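PDB 6L6J: Oxidored_FMN domain-containing protein from [Pseudomonas] geniculata N1, which acts as a 6-hydroxypseudooxynicotine amine oxidase (HisD), a flavoprotein that binds FMN, a [4Fe-4S] cluster and ADP. Local coordinates for residues Met33-Leu38 / Asp80-Pro85; Arg88-Val93 / Ala162-Val167; Ser357-Cys362 / Ala368-Val373. One frame throughout, in Å; residues are numbered along the deposited sequence.

Overall arrangement
From the N terminus, the chain leaves strand 24-26 of the barrel, and contact 1 closes the first loop when 33-38 meets 80-85 at the start of helix 83-94. Contact 2 opens further along that same helix, at 88-93, and closes at 162-167, where the chain leaves helix 142-162 for strand 166-171. Contact 3 is a short closure, 357-362 on 368-373, in the cluster-bearing loop after the barrel. The three follow one another in series, without nesting or crossing. Contacts 1 and 2 have centres about 12 Å apart and touch through L38 and R88; M33 of contact 1 packs on R359, I360 and G369, joining barrel and cluster loop.

Contact 1 of 3, residues Met33-Leu38 / Asp80-Pro85; sequences MGMTAL and DKYIEP. With SO4 (sulfate ion), chain G.
M35 reaches from the loop that leads into helix 38-51 onto Y82 and P85. Its CB is directed toward 80-85. CG is set beside the backbone N (chi1 -49°), and it lies 4.0 Å from CD1 of Y82, with CE1 of the same ring close by. Bends at chi2 and chi3 then turn the chain past SD, bringing the terminal methyl into the corner between ring and proline: CE is 3.9 Å from Y82 CD1 and 3.8 Å from P85 CB. The methyl meets the ring obliquely. Within the TIM barrel, this loop runs from strand 24-26 into helix 38-51, while P85 belongs to helix 83-94, so the contact joins the lead-in of one outer helix to the beginning of another. L38, in the first turn of helix 38-51, adds to it with both methyls: CD2 stands 4.1 Å from P85 CB, and CD1 approaches P85 O at 3.4 Å. On the other flank, K81 CG lies 4.0 Å above the centre of one face of the Y82 ring. K81 NZ donates to Y82 OH and, at 3.2 Å, to O1 of a sulfate, probably from the crystallisation liquor, that R76 also binds.

Contact 2 of 3, residues Arg88-Val93 / Ala162-Val167; sequences RVVAAV and AGFDIV
V90 points one methyl straight at the ring of F164: CG2 stands 3.6 Å from the ring centroid and only 9° off the normal, a CH-pi contact over the face. The distances from CG2 to the six ring carbons are correspondingly even, from 3.6 Å at CE1 to 4.1 Å at CD2. The torsion at V90 (chi1 175°) divides the work of its two branches, since CG2 lies anti to the carbonyl carbon and takes the ring, while CG1 lies anti to the backbone N and rests 3.4 Å from G163 O. CG2 is also 3.6 Å from A162 O, so one valine touches three successive residues. Elsewhere F164 packs on L58, V102 and A159, within the protein interior. The outer side is looser: R88 and A91 are exposed and take no part. R88 starts away from 162-167, and its NH2 forms a salt bridge with E39 OE1. G163, partly exposed yet offering its carbonyl to V90, has a positive phi of 105° and ends helix 142-162 in a Schellman motif. Helix 83-94, which follows the second barrel strand (55-62), thus packs on the turn from helix 142-162 into the fourth strand (166-171), in the helical layer around the TIM barrel.

Contact 3 of 3, residues Ser357-Cys362 / Ala368-Val373; sequences SSRIRC and AGEEHV. With SF4 (iron/sulfur cluster), chain C.
R359 and C362 on one side meet A368, G369, E370 and V373 on the other, folding up the loop that supplies C362 to the [4Fe-4S] cluster, whose remaining cysteine ligands are C344, C347 and C350. The polar interactions centre on R359. Its chain extends from CB and bends at chi3 (86°), which presents two N-H groups along one edge of the guanidinium. NE donates to G369 O at 2.8 Å, with the oxygen almost in the guanidinium plane. NH2 forms a salt bridge with E370 OE2 at 2.6 Å, entering from the syn side of the carboxylate; the two flat groups are turned 65° apart, so this is a single-oxygen contact rather than a coplanar fork. E370 OE1 is hydrogen-bonded to S374 OG, so each carboxylate oxygen has its own partner. A leucine in place of this arginine would probably leave E370 OE2 without its positive mate and G369 O without its side-chain donor. A weak bond from G369 N to E371 OE1 lies within 368-373, and E371 OE2 forms a salt bridge with R48 NH1 of helix 38-51.

Packing and backbone contacts complete the closure. V373 CG2 lies over one guanidinium face, 3.8 Å from R359 NE and offset toward the rim. G369 CA directs a C-H to I360 O at 3.6 Å, nearly straight at 170°. Nearer the cluster, A368 CB makes an apolar contact with C362 CB at 3.7 Å, and C362 SG binds the iron atom FE3 at 2.0 Å.

Contact 1 of 3, residues Met33-Leu38 / Asp80-Pro85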
loop_
_atom_site.group_PDB
_atom_site.type_symbol
_atom_site.label_atom_id
_atom_site.label_comp_id
_atom_site.label_asym_id
_atom_site.label_seq_id
_atom_site.Cartn_x
_atom_site.Cartn_y
_atom_site.Cartn_z
ATOM N N MET A 33 -7.838 11.471 -1.574
ATOM C CA MET A 33 -9.085 12.242 -1.795
ATOM C C MET A 33 -9.059 13.349 -0.746
ATOM O O MET A 33 -8.847 13.008 0.465
ATOM C CB MET A 33 -10.342 11.400 -1.542
ATOM C CG MET A 33 -10.242 9.972 -1.984
ATOM S SD MET A 33 -11.044 8.854 -0.820
ATOM C CE MET A 33 -10.868 7.320 -1.730
ATOM N N GLY A 34 -9.224 14.601 -1.136
ATOM C CA GLY A 34 -9.109 15.700 -0.158
ATOM C C GLY A 34 -10.476 16.268 0.163
ATOM O O GLY A 34 -11.458 15.489 0.152
ATOM N N MET A 35 -10.531 17.588 0.358
ATOM C CA MET A 35 -11.790 18.368 0.427
ATOM C C MET A 35 -12.380 18.440 -0.976
ATOM O O MET A 35 -13.599 18.663 -1.120
ATOM C CB MET A 35 -11.524 19.781 0.954
ATOM C CG MET A 35 -10.693 19.773 2.220
ATOM S SD MET A 35 -11.239 18.484 3.391
ATOM C CE MET A 35 -12.413 19.440 4.362
ATOM N N THR A 36 -11.530 18.216 -1.966
ATOM C CA THR A 36 -11.868 18.285 -3.404
ATOM C C THR A 36 -12.709 17.048 -3.771
ATOM O O THR A 36 -13.440 17.123 -4.758
ATOM C CB THR A 36 -10.568 18.550 -4.174
ATOM O OG1 THR A 36 -9.466 18.102 -3.381
ATOM C CG2 THR A 36 -10.337 20.023 -4.431
ATOM N N ALA A 37 -12.663 15.976 -2.972
ATOM C CA ALA A 37 -13.384 14.703 -3.219
ATOM C C ALA A 37 -13.936 14.173 -1.887
ATOM O O ALA A 37 -13.586 13.045 -1.457
ATOM C CB ALA A 37 -12.475 13.710 -3.901
ATOM N N LEU A 38 -14.807 14.974 -1.274
ATOM C CA LEU A 38 -15.426 14.722 0.056
ATOM C C LEU A 38 -16.172 13.377 0.042
ATOM O O LEU A 38 -16.081 12.629 1.025
ATOM C CB LEU A 38 -16.358 15.899 0.367
ATOM C CG LEU A 38 -16.841 16.039 1.810
ATOM C CD1 LEU A 38 -15.674 16.197 2.769
ATOM C CD2 LEU A 38 -17.807 17.217 1.933
ATOM N N ASP A 80 -12.314 27.739 9.085
ATOM C CA ASP A 80 -13.649 27.341 9.609
ATOM C C ASP A 80 -14.529 26.749 8.493
ATOM O O ASP A 80 -15.450 25.963 8.813
ATOM C CB ASP A 80 -14.325 28.521 10.329
ATOM C CG ASP A 80 -13.866 28.731 11.769
ATOM O OD1 ASP A 80 -12.894 28.053 12.220
ATOM O OD2 ASP A 80 -14.486 29.547 12.449
ATOM N N LYS A 81 -14.287 27.098 7.235
ATOM C CA LYS A 81 -15.125 26.628 6.100
ATOM C C LYS A 81 -14.971 25.115 5.948
ATOM O O LYS A 81 -15.862 24.509 5.321
ATOM C CB LYS A 81 -14.776 27.361 4.799
ATOM C CG LYS A 81 -13.507 26.936 4.052
ATOM C CD LYS A 81 -13.231 27.841 2.835
ATOM C CE LYS A 81 -12.240 27.287 1.826
ATOM N NZ LYS A 81 -10.883 27.896 1.955
ATOM N N TYR A 82 -13.904 24.535 6.519
ATOM C CA TYR A 82 -13.580 23.083 6.422
ATOM C C TYR A 82 -14.324 22.268 7.508
ATOM O O TYR A 82 -14.428 21.009 7.343
ATOM C CB TYR A 82 -12.062 22.873 6.442
ATOM C CG TYR A 82 -11.313 23.529 5.314
ATOM C CD1 TYR A 82 -11.585 23.229 3.982
ATOM C CD2 TYR A 82 -10.314 24.456 5.575
ATOM C CE1 TYR A 82 -10.889 23.844 2.943
ATOM C CE2 TYR A 82 -9.623 25.086 4.551
ATOM C CZ TYR A 82 -9.921 24.791 3.234
ATOM O OH TYR A 82 -9.217 25.435 2.250
ATOM N N ILE A 83 -14.890 22.939 8.533
ATOM C CA ILE A 83 -15.562 22.289 9.703
ATOM C C ILE A 83 -16.769 21.467 9.230
ATOM O O ILE A 83 -16.818 20.292 9.562
ATOM C CB ILE A 83 -15.984 23.310 10.781
ATOM C CG1 ILE A 83 -14.773 23.974 11.439
ATOM C CG2 ILE A 83 -16.897 22.651 11.812
ATOM C CD1 ILE A 83 -15.125 25.029 12.454
ATOM N N GLU A 84 -17.714 22.075 8.519
ATOM C CA GLU A 84 -18.978 21.407 8.110
ATOM C C GLU A 84 -18.643 20.254 7.160
ATOM O O GLU A 84 -19.120 19.140 7.353
ATOM C CB GLU A 84 -19.975 22.417 7.523
ATOM C CG GLU A 84 -21.432 22.038 7.749
ATOM C CD GLU A 84 -21.954 20.854 6.920
ATOM O OE1 GLU A 84 -22.063 19.708 7.497
ATOM O OE2 GLU A 84 -22.297 21.068 5.702
ATOM N N PRO A 85 -17.816 20.464 6.110
ATOM C CA PRO A 85 -17.337 19.357 5.273
ATOM C C PRO A 85 -16.798 18.141 6.047
ATOM O O PRO A 85 -17.157 17.015 5.700
ATOM C CB PRO A 85 -16.208 20.007 4.455
ATOM C CG PRO A 85 -16.633 21.452 4.321
ATOM C CD PRO A 85 -17.333 21.774 5.634
HETATM S S SO4 G . -8.756 26.982 -1.812
HETATM O O1 SO4 G . -9.888 26.795 -0.919
HETATM O O2 SO4 G . -8.856 28.258 -2.471
HETATM O O3 SO4 G . -7.523 26.933 -1.073
HETATM O O4 SO4 G . -8.744 25.945 -2.808
#

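Contact 2 of 3, residues Arg88-Val93 / Ala162-Val167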
loop_
_atom_site.group_PDB
_atom_site.type_symbol
_atom_site.label_atom_id
_atom_site.label_comp_id
_atom_site.label_asym_id
_atom_site.label_seq_id
_atom_site.Cartn_x
_atom_site.Cartn_y
_atom_site.Cartn_z
ATOM N N ARG A 88 -19.351 15.866 8.181
ATOM C CA ARG A 88 -20.004 14.786 7.401
ATOM C C ARG A 88 -19.202 13.489 7.574
ATOM O O ARG A 88 -19.839 12.425 7.677
ATOM C CB ARG A 88 -20.111 15.193 5.932
ATOM C CG ARG A 88 -20.769 16.550 5.724
ATOM C CD ARG A 88 -21.931 16.512 4.769
ATOM N NE ARG A 88 -21.533 16.641 3.378
ATOM C CZ ARG A 88 -21.736 15.726 2.434
ATOM N NH1 ARG A 88 -22.308 14.573 2.724
ATOM N NH2 ARG A 88 -21.350 15.967 1.191
ATOM N N VAL A 89 -17.861 13.594 7.586
ATOM C CA VAL A 89 -16.932 12.438 7.705
ATOM C C VAL A 89 -17.166 11.818 9.082
ATOM O O VAL A 89 -17.429 10.592 9.152
ATOM C CB VAL A 89 -15.462 12.858 7.539
ATOM C CG1 VAL A 89 -14.553 11.636 7.535
ATOM C CG2 VAL A 89 -15.228 13.704 6.289
ATOM N N VAL A 90 -17.098 12.653 10.123
ATOM C CA VAL A 90 -17.399 12.282 11.536
ATOM C C VAL A 90 -18.742 11.547 11.604
ATOM O O VAL A 90 -18.798 10.478 12.238
ATOM C CB VAL A 90 -17.382 13.525 12.449
ATOM C CG1 VAL A 90 -17.807 13.218 13.881
ATOM C CG2 VAL A 90 -15.999 14.176 12.432
ATOM N N ALA A 91 -19.778 12.083 10.973
ATOM C CA ALA A 91 -21.166 11.561 11.022
ATOM C C ALA A 91 -21.213 10.148 10.437
ATOM O O ALA A 91 -21.828 9.266 11.085
ATOM C CB ALA A 91 -22.114 12.481 10.308
ATOM N N ALA A 92 -20.552 9.923 9.302
ATOM C CA ALA A 92 -20.498 8.619 8.594
ATOM C C ALA A 92 -19.698 7.600 9.413
ATOM O O ALA A 92 -19.911 6.372 9.229
ATOM C CB ALA A 92 -19.908 8.795 7.216
ATOM N N VAL A 93 -18.815 8.078 10.291
ATOM C CA VAL A 93 -17.974 7.218 11.184
ATOM C C VAL A 93 -18.753 6.960 12.486
ATOM O O VAL A 93 -19.025 5.762 12.782
ATOM C CB VAL A 93 -16.572 7.831 11.404
ATOM C CG1 VAL A 93 -15.829 7.273 12.607
ATOM C CG2 VAL A 93 -15.714 7.669 10.164
ATOM N N ALA A 162 -16.210 20.050 14.795
ATOM C CA ALA A 162 -16.526 19.073 13.731
ATOM C C ALA A 162 -17.088 17.773 14.347
ATOM O O ALA A 162 -17.853 17.041 13.668
ATOM C CB ALA A 162 -15.265 18.844 12.923
ATOM N N GLY A 163 -16.690 17.473 15.583
ATOM C CA GLY A 163 -17.195 16.340 16.384
ATOM C C GLY A 163 -16.230 15.170 16.497
ATOM O O GLY A 163 -16.690 14.086 16.923
ATOM N N PHE A 164 -14.967 15.369 16.112
ATOM C CA PHE A 164 -13.873 14.381 16.274
ATOM C C PHE A 164 -13.743 14.052 17.773
ATOM O O PHE A 164 -13.816 14.949 18.651
ATOM C CB PHE A 164 -12.565 14.907 15.649
ATOM C CG PHE A 164 -12.535 14.975 14.135
ATOM C CD1 PHE A 164 -12.414 13.823 13.367
ATOM C CD2 PHE A 164 -12.640 16.190 13.469
ATOM C CE1 PHE A 164 -12.400 13.887 11.982
ATOM C CE2 PHE A 164 -12.624 16.249 12.080
ATOM C CZ PHE A 164 -12.492 15.100 11.341
ATOM N N ASP A 165 -13.542 12.772 18.065
ATOM C CA ASP A 165 -13.413 12.227 19.443
ATOM C C ASP A 165 -11.953 12.253 19.883
ATOM O O ASP A 165 -11.707 12.353 21.118
ATOM C CB ASP A 165 -13.963 10.798 19.507
ATOM C CG ASP A 165 -15.408 10.728 19.056
ATOM O OD1 ASP A 165 -16.288 11.283 19.771
ATOM O OD2 ASP A 165 -15.639 10.154 17.975
ATOM N N ILE A 166 -11.041 12.094 18.912
ATOM C CA ILE A 166 -9.571 11.929 19.122
ATOM C C ILE A 166 -8.863 12.929 18.210
ATOM O O ILE A 166 -9.019 12.823 16.968
ATOM C CB ILE A 166 -9.117 10.484 18.829
ATOM C CG1 ILE A 166 -9.971 9.444 19.568
ATOM C CG2 ILE A 166 -7.639 10.317 19.148
ATOM C CD1 ILE A 166 -9.829 8.027 19.039
ATOM N N VAL A 167 -8.110 13.852 18.806
ATOM C CA VAL A 167 -7.378 14.939 18.100
ATOM C C VAL A 167 -5.889 14.674 18.309
ATOM O O VAL A 167 -5.507 14.539 19.480
ATOM C CB VAL A 167 -7.832 16.309 18.633
ATOM C CG1 VAL A 167 -7.045 17.473 18.066
ATOM C CG2 VAL A 167 -9.316 16.518 18.388
#

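Contact 3 of 3, residues Ser357-Cys362 / Ala368-Val373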
loop_
_atom_site.group_PDB
_atom_site.type_symbol
_atom_site.label_atom_id
_atom_site.label_comp_id
_atom_site.label_asym_id
_atom_site.label_seq_id
_atom_site.Cartn_x
_atom_site.Cartn_y
_atom_site.Cartn_z
ATOM N N SER A 357 0.203 10.952 -5.858
ATOM C CA SER A 357 -0.895 11.905 -5.518
ATOM C C SER A 357 -2.206 11.554 -6.230
ATOM O O SER A 357 -2.906 12.478 -6.611
ATOM C CB SER A 357 -0.502 13.308 -5.862
ATOM O OG SER A 357 0.841 13.574 -5.476
ATOM N N SER A 358 -2.526 10.264 -6.371
ATOM C CA SER A 358 -3.781 9.771 -6.987
ATOM C C SER A 358 -4.608 8.973 -5.970
ATOM O O SER A 358 -4.014 8.321 -5.112
ATOM C CB SER A 358 -3.509 8.948 -8.224
ATOM O OG SER A 358 -4.570 8.008 -8.417
ATOM N N ARG A 359 -5.939 8.990 -6.138
ATOM C CA ARG A 359 -6.928 8.107 -5.440
ATOM C C ARG A 359 -6.295 6.741 -5.108
ATOM O O ARG A 359 -5.675 6.133 -6.000
ATOM C CB ARG A 359 -8.178 7.912 -6.320
ATOM C CG ARG A 359 -9.415 7.447 -5.568
ATOM C CD ARG A 359 -10.704 7.593 -6.354
ATOM N NE ARG A 359 -10.968 6.439 -7.212
ATOM C CZ ARG A 359 -10.758 6.379 -8.532
ATOM N NH1 ARG A 359 -10.260 7.399 -9.202
ATOM N NH2 ARG A 359 -11.053 5.281 -9.191
ATOM N N ILE A 360 -6.475 6.285 -3.874
ATOM C CA ILE A 360 -5.961 4.986 -3.329
ATOM C C ILE A 360 -6.657 3.805 -4.023
ATOM O O ILE A 360 -7.808 3.944 -4.428
ATOM C CB ILE A 360 -6.138 4.934 -1.797
ATOM C CG1 ILE A 360 -5.501 3.677 -1.178
ATOM C CG2 ILE A 360 -7.604 5.042 -1.413
ATOM C CD1 ILE A 360 -5.417 3.708 0.331
ATOM N N ARG A 361 -5.952 2.689 -4.173
ATOM C CA ARG A 361 -6.510 1.388 -4.640
ATOM C C ARG A 361 -5.891 0.268 -3.798
ATOM O O ARG A 361 -4.889 0.543 -3.126
ATOM C CB ARG A 361 -6.204 1.138 -6.123
ATOM C CG ARG A 361 -4.787 0.640 -6.387
ATOM C CD ARG A 361 -4.370 0.847 -7.824
ATOM N NE ARG A 361 -5.147 0.011 -8.732
ATOM C CZ ARG A 361 -5.076 0.081 -10.056
ATOM N NH1 ARG A 361 -4.273 0.968 -10.628
ATOM N NH2 ARG A 361 -5.820 -0.723 -10.803
ATOM N N CYS A 362 -6.430 -0.947 -3.899
ATOM C CA CYS A 362 -5.939 -2.161 -3.184
ATOM C C CYS A 362 -5.975 -3.375 -4.117
ATOM O O CYS A 362 -7.006 -3.627 -4.755
ATOM C CB CYS A 362 -6.760 -2.455 -1.936
ATOM S SG CYS A 362 -6.225 -3.936 -1.040
ATOM N N ALA A 368 -11.734 -0.689 -2.539
ATOM C CA ALA A 368 -10.937 0.364 -1.861
ATOM C C ALA A 368 -10.750 1.522 -2.839
ATOM O O ALA A 368 -10.130 1.287 -3.869
ATOM C CB ALA A 368 -9.601 -0.170 -1.388
ATOM N N GLY A 369 -11.305 2.695 -2.507
ATOM C CA GLY A 369 -11.226 3.937 -3.301
ATOM C C GLY A 369 -12.234 3.985 -4.439
ATOM O O GLY A 369 -12.166 4.958 -5.212
ATOM N N GLU A 370 -13.110 2.977 -4.544
ATOM C CA GLU A 370 -14.208 2.906 -5.546
ATOM C C GLU A 370 -15.585 2.974 -4.865
ATOM O O GLU A 370 -16.603 2.818 -5.599
ATOM C CB GLU A 370 -14.168 1.587 -6.330
ATOM C CG GLU A 370 -12.917 1.364 -7.150
ATOM C CD GLU A 370 -12.575 2.477 -8.114
ATOM O OE1 GLU A 370 -13.453 2.864 -8.920
ATOM O OE2 GLU A 370 -11.404 2.952 -8.044
ATOM N N GLU A 371 -15.639 3.129 -3.536
ATOM C CA GLU A 371 -16.907 3.085 -2.744
ATOM C C GLU A 371 -17.916 4.099 -3.331
ATOM O O GLU A 371 -19.094 3.721 -3.569
ATOM C CB GLU A 371 -16.645 3.355 -1.254
ATOM C CG GLU A 371 -15.747 2.330 -0.564
ATOM C CD GLU A 371 -14.239 2.591 -0.556
ATOM O OE1 GLU A 371 -13.751 3.490 -1.265
ATOM O OE2 GLU A 371 -13.537 1.861 0.169
ATOM N N HIS A 372 -17.459 5.333 -3.611
ATOM C CA HIS A 372 -18.283 6.433 -4.188
ATOM C C HIS A 372 -18.194 6.426 -5.714
ATOM O O HIS A 372 -19.254 6.472 -6.316
ATOM C CB HIS A 372 -17.874 7.807 -3.648
ATOM C CG HIS A 372 -18.577 8.909 -4.361
ATOM N ND1 HIS A 372 -19.865 9.302 -4.030
ATOM C CD2 HIS A 372 -18.211 9.662 -5.433
ATOM C CE1 HIS A 372 -20.246 10.284 -4.840
ATOM N NE2 HIS A 372 -19.249 10.524 -5.714
ATOM N N VAL A 373 -16.991 6.398 -6.299
ATOM C CA VAL A 373 -16.752 6.586 -7.766
ATOM C C VAL A 373 -17.544 5.538 -8.561
ATOM O O VAL A 373 -18.124 5.870 -9.618
ATOM C CB VAL A 373 -15.255 6.519 -8.138
ATOM C CG1 VAL A 373 -15.050 6.247 -9.620
ATOM C CG2 VAL A 373 -14.492 7.780 -7.743
HETATM FE FE1 SF4 C . -1.463 -4.532 -1.320
HETATM FE FE2 SF4 C . -2.374 -4.557 1.563
HETATM FE FE3 SF4 C . -4.269 -3.814 -0.623
HETATM FE FE4 SF4 C . -2.069 -1.913 0.195
HETATM S S1 SF4 C . -3.618 -2.878 1.187
HETATM S S2 SF4 C . -2.672 -2.831 -1.637
HETATM S S3 SF4 C . -0.805 -3.571 0.496
HETATM S S4 SF4 C . -3.049 -5.453 -0.248
#